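Local coordinates for hexapeptide transferase family protein (Anaplasma phagocytophilum, PDB 3IXC) that probably has transferase activity and forms a trimer of left-handed beta-helical subunits that bind magnesium ions, at residues A[41-46]-A[60-65]; A[132-137]-A[148-153]. All blocks are in the same frame, centred on the assembly; numbering follows the deposited sequence. Where two conformers were deposited one is given.

Interaction 1: A[41-46]-A[60-65]; sequences FIAGNA and IWYGTV
Phe-41 turns its edge to the face of Trp-61 in a T-shaped pair, with ring centroids 4.9 Å apart and planes at 57°. The phenyl ring meets the indole through CE2, which stands above the six-membered ring, off-centre toward its rim. With CG of Phe-41 anti to its backbone N (chi1 169°), the ring swings across to the neighbouring coil. Tyr-62 offers a second aromatic face: Ala-43 CB makes a CH-pi contact 3.9 Å from its centroid, close to the ring normal. A lone methyl fits here, because CB also rests on the Trp-61 backbone.

The aliphatic contact is a side-by-side pair on one sheet face, Ile-42 and Ile-60, with Ile-42 CD1 3.6 Å from Ile-60 CG1. Both have CG1 beside the backbone N, so the two branches run the same way, stacking like on like as successive coils of a left-handed parallel beta-helix do.

Polar bonds begin with the parallel bridge: Ile-60 N donates to Phe-41 O at 2.8 Å, and Ala-43 N to Ile-60 O at 2.9 Å, the latter nearly straight. Past the bridge each coil turns, and Asn-45 OD1 accepts Gly-63 N at 2.9 Å, with the donor 48° out of the carbonyl plane and the bond bent. Asparagine suits the place because its short side chain sets the amide oxygen against the next coil's turn, where Gly-63 adopts the positive phi its type II turn requires. A water lies near both Asn-45 O and Thr-64 O, with more acceptors around it than protons to give.

Arg-67 of a second subunit makes a cation-pi contact with Trp-61. The indole thus joins coil packing to the trimer interface, while an amide takes up the inter-coil bonding where the strand bonds stop.

Interaction 2: A[132-137]-A[148-153]; sequences VMEEGS and GKIVKS
Glu-134 sets CG beside its own backbone N (chi1 -65°) and then runs extended, which lays its carboxylate alongside Lys-152 and carries OE1 to the amide of Ser-153. Ser-153 N meets the anti side of Glu-134 OE1 at 3.1 Å, 25° out of the carboxylate plane. Ser-153 turns OG back beside its backbone N (chi1 -62°) and donates to Glu-135 O at 2.7 Å, in the carbonyl plane on a lone pair. One serine therefore uses both N-H and hydroxyl on the opposing turn, a type II turn in which Gly-136 supplies the positive phi.

The strands before it are neighbouring rungs of the left-handed beta-helix. Their parallel bonds alternate: Val-132 N to Lys-149 O, Val-151 N to Val-132 O and Glu-134 N to Val-151 O, the last 2.8 Å long. Beta-branched Val-132, Ile-150 and Val-151 suit these flat strands. Val-132 CB packs on Ile-150 CD1 at 3.7 Å on one face; on the other, the unbranched Met-133 lies beside Val-151 through its CG, both side chains also touching Leu-145. Beyond them Ser-137 CB meets Val-151 CG1, while its OG donates to Glu-134 O at 2.7 Å.

Overall arrangement
Interactions 1 and 2 join neighbouring coils of the same left-handed beta-helix, but lie on opposite sides of the chain's centre, with their centres 26 Å apart and nearest atoms about 16 Å apart. Interaction 1 belongs to the early coils and interaction 2 to the late ones, on different sheets of the helix. Interaction 1 is the nearer to the metal sites without taking part in them: the Trp-61 side chain is about 7 Å from that of His-106, whose magnesium ion is not bound to this chain in the model, and about 9 Å from a bound magnesium ion. Interaction 1 also meets both other subunits, whereas 132-137/148-153 touches no other chain.

Interaction 1: A[41-46]-A[60-65]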
loop_
_atom_site.group_PDB
_atom_site.type_symbol
_atom_site.label_atom_id
_atom_site.label_comp_id
_atom_site.label_asym_id
_atom_site.label_seq_id
_atom_site.Cartn_x
_atom_site.Cartn_y
_atom_site.Cartn_z
ATOM N N PHE A 41 -19.654 -8.148 -3.114
ATOM C CA PHE A 41 -18.483 -8.892 -3.550
ATOM C C PHE A 41 -17.351 -8.688 -2.558
ATOM O O PHE A 41 -16.982 -7.552 -2.253
ATOM C CB PHE A 41 -18.031 -8.452 -4.947
ATOM C CG PHE A 41 -16.675 -8.989 -5.339
ATOM C CD1 PHE A 41 -16.492 -10.347 -5.576
ATOM C CD2 PHE A 41 -15.583 -8.137 -5.456
ATOM C CE1 PHE A 41 -15.230 -10.849 -5.937
ATOM C CE2 PHE A 41 -14.331 -8.622 -5.818
ATOM C CZ PHE A 41 -14.148 -9.972 -6.063
ATOM N N ILE A 42 -16.811 -9.794 -2.046
ATOM C CA ILE A 42 -15.636 -9.743 -1.179
ATOM C C ILE A 42 -14.535 -10.588 -1.796
ATOM O O ILE A 42 -14.680 -11.814 -1.932
ATOM C CB ILE A 42 -15.929 -10.286 0.244
ATOM C CG1 ILE A 42 -17.250 -9.718 0.805
ATOM C CG2 ILE A 42 -14.738 -10.041 1.157
ATOM C CD1 ILE A 42 -17.250 -8.218 1.061
ATOM N N ALA A 43 -13.432 -9.941 -2.177
ATOM C CA ALA A 43 -12.305 -10.666 -2.744
ATOM C C ALA A 43 -11.809 -11.699 -1.740
ATOM O O ALA A 43 -11.793 -11.446 -0.533
ATOM C CB ALA A 43 -11.184 -9.707 -3.115
ATOM N N GLY A 44 -11.404 -12.860 -2.252
ATOM C CA GLY A 44 -11.017 -13.982 -1.406
ATOM C C GLY A 44 -9.843 -13.739 -0.478
ATOM O O GLY A 44 -9.669 -14.461 0.515
ATOM N N ASN A 45 -9.017 -12.743 -0.794
ATOM C CA ASN A 45 -7.880 -12.420 0.062
ATOM C C ASN A 45 -8.053 -11.096 0.818
ATOM O O ASN A 45 -7.099 -10.573 1.398
ATOM C CB ASN A 45 -6.564 -12.456 -0.725
ATOM C CG ASN A 45 -6.364 -11.222 -1.589
ATOM O OD1 ASN A 45 -7.320 -10.526 -1.919
ATOM N ND2 ASN A 45 -5.118 -10.944 -1.945
ATOM N N ALA A 46 -9.272 -10.557 0.798
ATOM C CA ALA A 46 -9.613 -9.431 1.665
ATOM C C ALA A 46 -9.682 -9.934 3.104
ATOM O O ALA A 46 -9.839 -11.128 3.345
ATOM C CB ALA A 46 -10.956 -8.806 1.256
ATOM N N ILE A 60 -15.468 -5.160 -2.098
ATOM C CA ILE A 60 -14.264 -5.017 -1.277
ATOM C C ILE A 60 -13.187 -5.833 -1.981
ATOM O O ILE A 60 -13.317 -7.051 -2.122
ATOM C CB ILE A 60 -14.520 -5.529 0.165
ATOM C CG1 ILE A 60 -15.798 -4.890 0.758
ATOM C CG2 ILE A 60 -13.295 -5.322 1.044
ATOM C CD1 ILE A 60 -15.756 -3.349 0.905
ATOM N N TRP A 61 -12.133 -5.151 -2.426
ATOM C CA TRP A 61 -11.210 -5.707 -3.421
ATOM C C TRP A 61 -9.975 -6.402 -2.832
ATOM O O TRP A 61 -9.862 -6.576 -1.612
ATOM C CB TRP A 61 -10.890 -4.629 -4.482
ATOM C CG TRP A 61 -12.153 -4.340 -5.256
ATOM C CD1 TRP A 61 -13.155 -3.452 -4.920
ATOM C CD2 TRP A 61 -12.603 -5.022 -6.429
ATOM N NE1 TRP A 61 -14.187 -3.535 -5.837
ATOM C CE2 TRP A 61 -13.871 -4.484 -6.773
ATOM C CE3 TRP A 61 -12.053 -6.029 -7.235
ATOM C CZ2 TRP A 61 -14.595 -4.919 -7.893
ATOM C CZ3 TRP A 61 -12.771 -6.457 -8.356
ATOM C CH2 TRP A 61 -14.035 -5.897 -8.671
ATOM N N TYR A 62 -9.097 -6.870 -3.715
ATOM C CA TYR A 62 -7.996 -7.739 -3.314
ATOM C C TYR A 62 -7.062 -7.048 -2.341
ATOM O O TYR A 62 -6.694 -5.897 -2.544
ATOM C CB TYR A 62 -7.232 -8.188 -4.551
ATOM C CG TYR A 62 -8.063 -9.079 -5.439
ATOM C CD1 TYR A 62 -8.167 -10.449 -5.171
ATOM C CD2 TYR A 62 -8.751 -8.558 -6.540
ATOM C CE1 TYR A 62 -8.946 -11.281 -5.978
ATOM C CE2 TYR A 62 -9.533 -9.389 -7.356
ATOM C CZ TYR A 62 -9.619 -10.743 -7.061
ATOM O OH TYR A 62 -10.383 -11.571 -7.853
ATOM N N GLY A 63 -6.713 -7.757 -1.270
ATOM C CA GLY A 63 -5.751 -7.254 -0.297
ATOM C C GLY A 63 -6.239 -6.119 0.591
ATOM O O GLY A 63 -5.456 -5.545 1.350
ATOM N N THR A 64 -7.527 -5.793 0.506
ATOM C CA THR A 64 -8.094 -4.764 1.363
ATOM C C THR A 64 -8.275 -5.307 2.787
ATOM O O THR A 64 -8.593 -6.486 2.986
ATOM C CB THR A 64 -9.384 -4.167 0.736
ATOM O OG1 THR A 64 -9.006 -3.386 -0.408
ATOM C CG2 THR A 64 -10.139 -3.272 1.717
ATOM N N VAL A 65 -8.028 -4.440 3.762
ATOM C CA VAL A 65 -8.135 -4.807 5.170
ATOM C C VAL A 65 -9.090 -3.820 5.825
ATOM O O VAL A 65 -8.808 -2.620 5.875
ATOM C CB VAL A 65 -6.756 -4.755 5.882
ATOM C CG1 VAL A 65 -6.913 -5.123 7.366
ATOM C CG2 VAL A 65 -5.753 -5.689 5.204
HETATM O O HOH W 1 -6.336 -8.493 2.966
#

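Interaction 2: A[132-137]-A[148-153]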
loop_
_atom_site.group_PDB
_atom_site.type_symbol
_atom_site.label_atom_id
_atom_site.label_comp_id
_atom_site.label_asym_id
_atom_site.label_seq_id
_atom_site.Cartn_x
_atom_site.Cartn_y
_atom_site.Cartn_z
ATOM N N VAL A 132 -13.956 14.647 7.362
ATOM C CA VAL A 132 -15.288 14.415 6.806
ATOM C C VAL A 132 -15.265 14.785 5.338
ATOM O O VAL A 132 -14.767 15.850 4.970
ATOM C CB VAL A 132 -16.371 15.274 7.521
ATOM C CG1 VAL A 132 -17.735 15.129 6.826
ATOM C CG2 VAL A 132 -16.473 14.900 8.998
ATOM N N MET A 133 -15.790 13.899 4.497
ATOM C CA MET A 133 -16.141 14.276 3.137
ATOM C C MET A 133 -17.661 14.319 3.053
ATOM O O MET A 133 -18.341 13.328 3.340
ATOM C CB MET A 133 -15.556 13.298 2.114
ATOM C CG MET A 133 -14.037 13.383 2.031
ATOM S SD MET A 133 -13.337 12.309 0.773
ATOM C CE MET A 133 -13.926 13.115 -0.720
ATOM N N GLU A 134 -18.199 15.484 2.706
ATOM C CA GLU A 134 -19.640 15.604 2.534
ATOM C C GLU A 134 -20.083 14.840 1.288
ATOM O O GLU A 134 -19.259 14.436 0.464
ATOM C CB GLU A 134 -20.051 17.075 2.450
ATOM C CG GLU A 134 -19.776 17.837 3.752
ATOM C CD GLU A 134 -20.352 19.233 3.747
ATOM O OE1 GLU A 134 -20.719 19.744 2.660
ATOM O OE2 GLU A 134 -20.440 19.827 4.848
ATOM N N GLU A 135 -21.390 14.619 1.169
ATOM C CA GLU A 135 -21.951 13.947 0.003
ATOM C C GLU A 135 -21.411 14.583 -1.283
ATOM O O GLU A 135 -21.342 15.806 -1.393
ATOM C CB GLU A 135 -23.485 14.029 0.057
ATOM C CG GLU A 135 -24.222 13.588 -1.207
ATOM C CD GLU A 135 -24.232 14.640 -2.314
ATOM O OE1 GLU A 135 -24.392 15.850 -2.014
ATOM O OE2 GLU A 135 -24.091 14.250 -3.492
ATOM N N GLY A 136 -21.019 13.755 -2.248
ATOM C CA GLY A 136 -20.676 14.266 -3.577
ATOM C C GLY A 136 -19.473 15.192 -3.622
ATOM O O GLY A 136 -19.478 16.197 -4.339
ATOM N N SER A 137 -18.446 14.839 -2.856
ATOM C CA SER A 137 -17.175 15.566 -2.823
ATOM C C SER A 137 -16.048 14.640 -3.278
ATOM O O SER A 137 -16.232 13.422 -3.353
ATOM C CB SER A 137 -16.896 16.103 -1.413
ATOM O OG SER A 137 -16.769 15.043 -0.471
ATOM N N GLY A 148 -9.758 16.225 11.086
ATOM C CA GLY A 148 -10.856 17.172 11.265
ATOM C C GLY A 148 -11.242 18.048 10.087
ATOM O O GLY A 148 -12.171 18.845 10.198
ATOM N N LYS A 149 -10.539 17.912 8.965
ATOM C CA LYS A 149 -10.836 18.730 7.783
ATOM C C LYS A 149 -12.136 18.277 7.136
ATOM O O LYS A 149 -12.448 17.085 7.145
ATOM C CB LYS A 149 -9.681 18.699 6.774
ATOM C CG LYS A 149 -8.404 19.396 7.256
ATOM C CD LYS A 149 -8.520 20.923 7.120
ATOM C CE LYS A 149 -7.266 21.640 7.619
ATOM N NZ LYS A 149 -7.292 21.930 9.084
ATOM N N ILE A 150 -12.885 19.239 6.597
ATOM C CA ILE A 150 -14.191 18.977 5.993
ATOM C C ILE A 150 -14.189 19.358 4.512
ATOM O O ILE A 150 -14.044 20.539 4.172
ATOM C CB ILE A 150 -15.327 19.768 6.704
ATOM C CG1 ILE A 150 -15.123 19.815 8.223
ATOM C CG2 ILE A 150 -16.697 19.193 6.339
ATOM C CD1 ILE A 150 -15.339 18.499 8.924
ATOM N N VAL A 151 -14.347 18.361 3.643
ATOM C CA VAL A 151 -14.479 18.593 2.200
ATOM C C VAL A 151 -15.975 18.764 1.923
ATOM O O VAL A 151 -16.763 17.852 2.163
ATOM C CB VAL A 151 -13.907 17.420 1.364
ATOM C CG1 VAL A 151 -13.970 17.731 -0.133
ATOM C CG2 VAL A 151 -12.454 17.093 1.785
ATOM N N LYS A 152 -16.369 19.935 1.431
ATOM C CA LYS A 152 -17.794 20.218 1.235
ATOM C C LYS A 152 -18.294 19.657 -0.091
ATOM O O LYS A 152 -17.506 19.423 -1.015
ATOM C CB LYS A 152 -18.080 21.713 1.335
ATOM C CG LYS A 152 -17.844 22.287 2.726
ATOM C CD LYS A 152 -18.129 23.779 2.760
ATOM C CE LYS A 152 -17.888 24.344 4.149
ATOM N NZ LYS A 152 -18.029 25.828 4.185
ATOM N N SER A 153 -19.605 19.439 -0.172
ATOM C CA SER A 153 -20.235 18.906 -1.379
ATOM C C SER A 153 -19.855 19.698 -2.619
ATOM O O SER A 153 -19.891 20.935 -2.616
ATOM C CB SER A 153 -21.757 18.889 -1.223
ATOM O OG SER A 153 -22.140 18.039 -0.155
#